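Local coordinates for methionine-binding lipoprotein MetQ (Bacillus subtilis subsp. subtilis, PDB 4GOT), which probably binds methionine at the cell surface and hands it to the membrane permease of the MetNPQ ABC importer, which also takes up methionine sulfoxide, at residues Phe60-Tyr65 with Tyr204-Ala209; Phe89-Lys94 with Ala193-Ser198. All coordinates share one frame; numbering follows the deposited sequence.

Contact 1: Phe60-Tyr65 with Tyr204-Ala209; sequences FQHIPY and YANIIA. With MSE (selenomethionine), chain B.
His-62 and Asn-206 meet in a buried contact between the end of strand 57-62, where it gives way to helix 63-72, and the start of strand 206-211, against the bound selenomethionine. The backbones come together through one hydrogen bond, from Ile-207 N to Gln-61 O (2.9 Å). Beyond it, water 2 links Ile-63 N to Ala-205 O.

The imidazole of His-62 lies between two neighbours. Over one face, toward its rim, sits the ligand selenium, 3.2 Å from NE2 of His-62; over the opposite face, near the ring centre, comes CD1 of Tyr-204, whose ring presents its edge in a T-shaped pair with the planes at 75°. CG of His-62 stands between backbone N and carbonyl carbon (chi1 40°), which brings the ring back toward its own helix, where ND1 accepts the N-cap bond from Tyr-65 N (3.1 Å). NE2 is hydrogen-bonded to Glu-116, so both ring nitrogens are engaged. An alanine here would probably leave the selenium and the Tyr-204 edge without the flat group that separates them, and Tyr-65 N and Glu-116 without their partner.

On the other strand, the amide of Asn-206 spans the ligand's amino and carboxylate groups: ND2 donates to the ligand O (2.8 Å, 167°), while OD1 accepts from the ligand N (2.9 Å) and is also bonded to His-17. ND2 reaches Tyr-204 O as well, almost in the amide plane, which should hold the amide against flipping. The ligand's CE lies over the centre of the Tyr-65 ring, 3.5 Å from CD2, and meets Phe-60 obliquely. Polar groups for the amino and carboxylate ends and rings around the selenoether tail make this part of the methionine pocket of an NlpA-family binding protein.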
loop_
_atom_site.group_PDB
_atom_site.type_symbol
_atom_site.label_atom_id
_atom_site.label_comp_id
_atom_site.label_asym_id
_atom_site.label_seq_id
_atom_site.Cartn_x
_atom_site.Cartn_y
_atom_site.Cartn_z
ATOM N N PHE A 60 -0.292 -6.237 -4.176
ATOM C CA PHE A 60 -0.491 -4.777 -4.252
ATOM C C PHE A 60 -1.137 -4.118 -3.032
ATOM O O PHE A 60 -1.010 -2.907 -2.912
ATOM C CB PHE A 60 -1.298 -4.378 -5.527
ATOM C CG PHE A 60 -2.784 -4.476 -5.337
ATOM C CD1 PHE A 60 -3.398 -5.714 -5.208
ATOM C CD2 PHE A 60 -3.559 -3.324 -5.143
ATOM C CE1 PHE A 60 -4.761 -5.800 -4.958
ATOM C CE2 PHE A 60 -4.926 -3.407 -4.912
ATOM C CZ PHE A 60 -5.523 -4.653 -4.833
ATOM N N GLN A 61 -1.811 -4.873 -2.140
ATOM C CA GLN A 61 -2.699 -4.285 -1.103
ATOM C C GLN A 61 -2.372 -4.748 0.283
ATOM O O GLN A 61 -1.595 -5.672 0.452
ATOM C CB GLN A 61 -4.160 -4.690 -1.402
ATOM C CG GLN A 61 -4.500 -6.145 -1.051
ATOM C CD GLN A 61 -5.700 -6.687 -1.784
ATOM O OE1 GLN A 61 -6.785 -6.104 -1.749
ATOM N NE2 GLN A 61 -5.517 -7.835 -2.466
ATOM N N HIS A 62 -3.049 -4.181 1.271
ATOM C CA HIS A 62 -2.962 -4.672 2.669
ATOM C C HIS A 62 -4.327 -5.278 3.058
ATOM O O HIS A 62 -5.264 -5.243 2.272
ATOM C CB HIS A 62 -2.553 -3.553 3.643
ATOM C CG HIS A 62 -3.183 -2.212 3.353
ATOM N ND1 HIS A 62 -4.538 -1.948 3.516
ATOM C CD2 HIS A 62 -2.624 -1.050 2.935
ATOM C CE1 HIS A 62 -4.782 -0.692 3.177
ATOM N NE2 HIS A 62 -3.646 -0.132 2.786
ATOM N N ILE A 63 -4.415 -5.860 4.250
ATOM C CA ILE A 63 -5.628 -6.570 4.681
ATOM C C ILE A 63 -6.847 -5.604 4.774
ATOM O O ILE A 63 -7.920 -5.952 4.296
ATOM C CB ILE A 63 -5.411 -7.388 5.995
ATOM C CG1 ILE A 63 -4.491 -8.600 5.776
ATOM C CG2 ILE A 63 -6.742 -7.804 6.657
ATOM C CD1 ILE A 63 -3.781 -9.048 7.041
ATOM N N PRO A 64 -6.667 -4.385 5.359
ATOM C CA PRO A 64 -7.796 -3.432 5.387
ATOM C C PRO A 64 -8.315 -3.109 3.969
ATOM O O PRO A 64 -9.531 -3.030 3.752
ATOM C CB PRO A 64 -7.186 -2.230 6.108
ATOM C CG PRO A 64 -6.245 -2.872 7.124
ATOM C CD PRO A 64 -5.574 -3.937 6.255
ATOM N N TYR A 65 -7.415 -2.990 3.000
ATOM C CA TYR A 65 -7.865 -2.704 1.652
ATOM C C TYR A 65 -8.699 -3.893 1.118
ATOM O O TYR A 65 -9.755 -3.706 0.523
ATOM C CB TYR A 65 -6.700 -2.403 0.727
ATOM C CG TYR A 65 -7.178 -1.893 -0.628
ATOM C CD1 TYR A 65 -7.442 -2.761 -1.649
ATOM C CD2 TYR A 65 -7.361 -0.524 -0.864
ATOM C CE1 TYR A 65 -7.912 -2.316 -2.873
ATOM C CE2 TYR A 65 -7.829 -0.065 -2.099
ATOM C CZ TYR A 65 -8.105 -0.975 -3.101
ATOM O OH TYR A 65 -8.519 -0.558 -4.359
ATOM N N TYR A 204 -0.731 -2.420 8.173
ATOM C CA TYR A 204 -0.829 -2.190 6.733
ATOM C C TYR A 204 0.227 -2.911 5.882
ATOM O O TYR A 204 0.510 -2.508 4.724
ATOM C CB TYR A 204 -0.921 -0.652 6.409
ATOM C CG TYR A 204 -2.121 0.051 7.082
ATOM C CD1 TYR A 204 -3.412 -0.065 6.565
ATOM C CD2 TYR A 204 -1.959 0.805 8.260
ATOM C CE1 TYR A 204 -4.505 0.536 7.179
ATOM C CE2 TYR A 204 -3.041 1.413 8.883
ATOM C CZ TYR A 204 -4.317 1.272 8.350
ATOM O OH TYR A 204 -5.392 1.896 8.951
ATOM N N ALA A 205 0.726 -4.041 6.380
ATOM C CA ALA A 205 1.610 -4.861 5.573
ATOM C C ALA A 205 0.911 -5.267 4.273
ATOM O O ALA A 205 -0.286 -5.619 4.260
ATOM C CB ALA A 205 2.049 -6.099 6.337
ATOM N N ASN A 206 1.662 -5.255 3.189
ATOM C CA ASN A 206 1.138 -5.687 1.899
ATOM C C ASN A 206 1.234 -7.218 1.787
ATOM O O ASN A 206 2.167 -7.829 2.299
ATOM C CB ASN A 206 1.950 -5.054 0.757
ATOM C CG ASN A 206 1.610 -3.581 0.519
ATOM O OD1 ASN A 206 1.620 -3.151 -0.600
ATOM N ND2 ASN A 206 1.282 -2.810 1.594
ATOM N N ILE A 207 0.295 -7.808 1.066
ATOM C CA ILE A 207 0.062 -9.229 1.086
ATOM C C ILE A 207 -0.035 -9.783 -0.339
ATOM O O ILE A 207 -0.227 -9.031 -1.332
ATOM C CB ILE A 207 -1.248 -9.584 1.852
ATOM C CG1 ILE A 207 -2.492 -9.077 1.112
ATOM C CG2 ILE A 207 -1.158 -9.118 3.322
ATOM C CD1 ILE A 207 -3.868 -9.581 1.535
ATOM N N ILE A 208 0.099 -11.103 -0.395
ATOM C CA ILE A 208 -0.330 -11.885 -1.518
ATOM C C ILE A 208 -1.779 -12.305 -1.276
ATOM O O ILE A 208 -2.104 -12.851 -0.234
ATOM C CB ILE A 208 0.597 -13.087 -1.760
ATOM C CG1 ILE A 208 2.024 -12.589 -2.043
ATOM C CG2 ILE A 208 0.033 -13.942 -2.884
ATOM C CD1 ILE A 208 2.246 -11.915 -3.406
ATOM N N ALA A 209 -2.646 -11.971 -2.222
ATOM C CA ALA A 209 -4.049 -12.426 -2.202
ATOM C C ALA A 209 -4.301 -13.417 -3.345
ATOM O O ALA A 209 -3.731 -13.262 -4.456
ATOM C CB ALA A 209 -5.009 -11.244 -2.285
HETATM N N MSE B 300 1.341 -0.431 -1.503
HETATM C CA MSE B 300 0.321 0.458 -0.872
HETATM C C MSE B 300 0.676 0.841 0.604
HETATM O O MSE B 300 0.972 -0.058 1.344
HETATM O OXT MSE B 300 0.638 1.992 1.107
HETATM C CB MSE B 300 -1.032 -0.272 -0.877
HETATM C CG MSE B 300 -2.227 0.570 -0.557
HETATM SE SE MSE B 300 -3.890 -0.489 -0.374
HETATM C CE MSE B 300 -4.246 -0.809 -2.415
HETATM O O HOH W 1 -2.332 -8.131 -2.771
HETATM O O HOH W 2 -2.270 -5.867 6.076
#

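Contact 2: Phe89-Lys94 with Ala193-Ser198; sequences FGIYSK and AIEVES
Phe-89 and Glu-197 are joined by two nearly straight hydrogen bonds: Phe-89 N donates to OE1 of the Glu-197 carboxylate (3.0 Å, 176°), and Glu-197 N donates to Phe-89 O (2.8 Å). The carboxylate is met from above its plane. CG of Glu-197 lies anti to the backbone N (chi1 -160°) and the chain runs on extended, which carries OE1 across to the other backbone.

From there the segments continue as an antiparallel pair. Ile-91 N bonds to Glu-195 O (2.9 Å), and Ile-91 O receives Ile-194 N (2.7 Å) together with a weak bond from Glu-195 N. Two residues thus face one, a classic beta bulge just after helix 189-192. On the side chain face of Ile-91, its CD1 lies alongside CB of Glu-195 at 4.0 Å, while its CG2 approaches CG1 of Ile-194 obliquely.

On the other face, the methyl of Ala-193 sits over the Tyr-92 ring in a CH-pi contact, 4.0 Å from the centroid to CB. Gly-90 precedes that ring by two residues, and its CA passes close to Glu-195 O in a CA-H...O contact.

Further out, strand 90-92 bonds on its other side to strand 174-177, through Gly-90 with Ile-177 and Tyr-92 with Val-175, making 195-196 the outermost strand of this sheet. The Phe-89 ring packs against Phe-176 and helix 117-126. OE1 of Glu-197 forms a salt bridge with Arg-119, which itself binds the selenomethionine. One carboxylate oxygen therefore serves both a backbone N-H and a guanidinium, an environment that would probably keep Glu-197 ionised and help it, as a second-shell residue, to position Arg-119 against the ligand.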
loop_
_atom_site.group_PDB
_atom_site.type_symbol
_atom_site.label_atom_id
_atom_site.label_comp_id
_atom_site.label_asym_id
_atom_site.label_seq_id
_atom_site.Cartn_x
_atom_site.Cartn_y
_atom_site.Cartn_z
ATOM N N PHE A 89 3.643 4.938 5.170
ATOM C CA PHE A 89 2.987 6.033 4.470
ATOM C C PHE A 89 3.744 7.364 4.657
ATOM O O PHE A 89 4.334 7.645 5.733
ATOM C CB PHE A 89 1.578 6.183 5.078
ATOM C CG PHE A 89 0.479 6.537 4.106
ATOM C CD1 PHE A 89 0.668 6.611 2.745
ATOM C CD2 PHE A 89 -0.798 6.695 4.600
ATOM C CE1 PHE A 89 -0.370 6.910 1.886
ATOM C CE2 PHE A 89 -1.859 6.966 3.732
ATOM C CZ PHE A 89 -1.640 7.078 2.362
ATOM N N GLY A 90 3.725 8.164 3.602
ATOM C CA GLY A 90 4.359 9.479 3.600
ATOM C C GLY A 90 3.414 10.652 3.307
ATOM O O GLY A 90 2.413 10.531 2.519
ATOM N N ILE A 91 3.752 11.780 3.947
ATOM C CA ILE A 91 3.221 13.094 3.627
ATOM C C ILE A 91 4.324 13.976 3.039
ATOM O O ILE A 91 5.465 13.982 3.536
ATOM C CB ILE A 91 2.648 13.828 4.851
ATOM C CG1 ILE A 91 1.611 12.929 5.566
ATOM C CG2 ILE A 91 2.065 15.170 4.376
ATOM C CD1 ILE A 91 1.275 13.350 6.990
ATOM N N TYR A 92 3.959 14.695 1.971
ATOM C CA TYR A 92 4.883 15.434 1.126
ATOM C C TYR A 92 4.363 16.878 0.973
ATOM O O TYR A 92 3.146 17.115 0.978
ATOM C CB TYR A 92 4.933 14.776 -0.252
ATOM C CG TYR A 92 5.572 13.400 -0.257
ATOM C CD1 TYR A 92 4.846 12.268 0.140
ATOM C CD2 TYR A 92 6.894 13.227 -0.669
ATOM C CE1 TYR A 92 5.415 11.013 0.142
ATOM C CE2 TYR A 92 7.470 11.970 -0.674
ATOM C CZ TYR A 92 6.726 10.862 -0.267
ATOM O OH TYR A 92 7.279 9.594 -0.262
ATOM N N SER A 93 5.280 17.834 0.864
ATOM C CA SER A 93 4.938 19.226 0.554
ATOM C C SER A 93 6.097 19.884 -0.171
ATOM O O SER A 93 7.218 19.716 0.270
ATOM C CB SER A 93 4.675 20.016 1.841
ATOM O OG SER A 93 4.211 21.316 1.527
ATOM N N LYS A 94 5.836 20.663 -1.240
ATOM C CA LYS A 94 6.899 21.507 -1.835
ATOM C C LYS A 94 7.065 22.823 -1.091
ATOM O O LYS A 94 8.028 23.533 -1.304
ATOM C CB LYS A 94 6.585 21.842 -3.304
ATOM C CG LYS A 94 6.395 20.643 -4.205
ATOM C CD LYS A 94 7.698 20.145 -4.790
ATOM C CE LYS A 94 7.485 19.626 -6.205
ATOM N NZ LYS A 94 7.117 20.703 -7.190
ATOM N N ALA A 193 9.870 12.857 1.915
ATOM C CA ALA A 193 8.638 13.067 2.717
ATOM C C ALA A 193 8.915 13.984 3.930
ATOM O O ALA A 193 10.005 13.962 4.458
ATOM C CB ALA A 193 8.074 11.744 3.180
ATOM N N ILE A 194 7.927 14.790 4.332
ATOM C CA ILE A 194 8.020 15.655 5.532
ATOM C C ILE A 194 7.537 14.959 6.843
ATOM O O ILE A 194 7.829 15.417 7.957
ATOM C CB ILE A 194 7.305 17.034 5.327
ATOM C CG1 ILE A 194 5.778 16.924 5.165
ATOM C CG2 ILE A 194 7.884 17.801 4.117
ATOM C CD1 ILE A 194 5.090 18.272 5.387
ATOM N N GLU A 195 6.807 13.857 6.677
ATOM C CA GLU A 195 6.345 12.992 7.771
ATOM C C GLU A 195 6.190 11.582 7.205
ATOM O O GLU A 195 5.667 11.425 6.099
ATOM C CB GLU A 195 5.007 13.495 8.313
ATOM C CG GLU A 195 4.412 12.739 9.515
ATOM C CD GLU A 195 4.875 13.264 10.853
ATOM O OE1 GLU A 195 5.717 14.199 10.890
ATOM O OE2 GLU A 195 4.373 12.729 11.865
ATOM N N VAL A 196 6.706 10.591 7.943
ATOM C CA VAL A 196 6.626 9.142 7.632
ATOM C C VAL A 196 5.901 8.423 8.790
ATOM O O VAL A 196 6.206 8.668 9.960
ATOM C CB VAL A 196 8.042 8.501 7.402
ATOM C CG1 VAL A 196 7.918 7.063 6.897
ATOM C CG2 VAL A 196 8.887 9.331 6.439
ATOM N N GLU A 197 4.926 7.585 8.446
ATOM C CA GLU A 197 4.224 6.663 9.358
ATOM C C GLU A 197 5.134 5.823 10.242
ATOM O O GLU A 197 6.106 5.228 9.767
ATOM C CB GLU A 197 3.418 5.678 8.514
ATOM C CG GLU A 197 2.290 4.972 9.241
ATOM C CD GLU A 197 1.524 3.990 8.358
ATOM O OE1 GLU A 197 2.096 3.501 7.345
ATOM O OE2 GLU A 197 0.334 3.685 8.679
ATOM N N SER A 198 4.790 5.743 11.530
ATOM C CA SER A 198 5.436 4.803 12.413
ATOM C C SER A 198 5.312 3.340 11.926
ATOM O O SER A 198 4.251 2.913 11.459
ATOM C CB SER A 198 4.835 4.946 13.812
ATOM O OG SER A 198 5.461 4.050 14.702
#

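The two contacts lie in different sheets, with centres about 20 Å apart. Contact 1 joins adjacent strands of the six-stranded sheet at the ligand, near the centre of the molecule, whereas contact 2 forms one margin of the five-stranded sheet. Along the chain the order is 60-65, 89-94, 193-198, 204-209, so the path enters the second sheet and returns within the span of contact 1. Segments 193-198 and 204-209 follow closely, and Tyr-204 CD2 touches Glu-197 OE2 at 3.7 Å, a packing link between the contacts. Such double passage between two lobes is consistent with a periplasmic-binding-protein fold, whose ligand is held between them, so that each contact supplies or supports a ligand-binding residue from its own lobe.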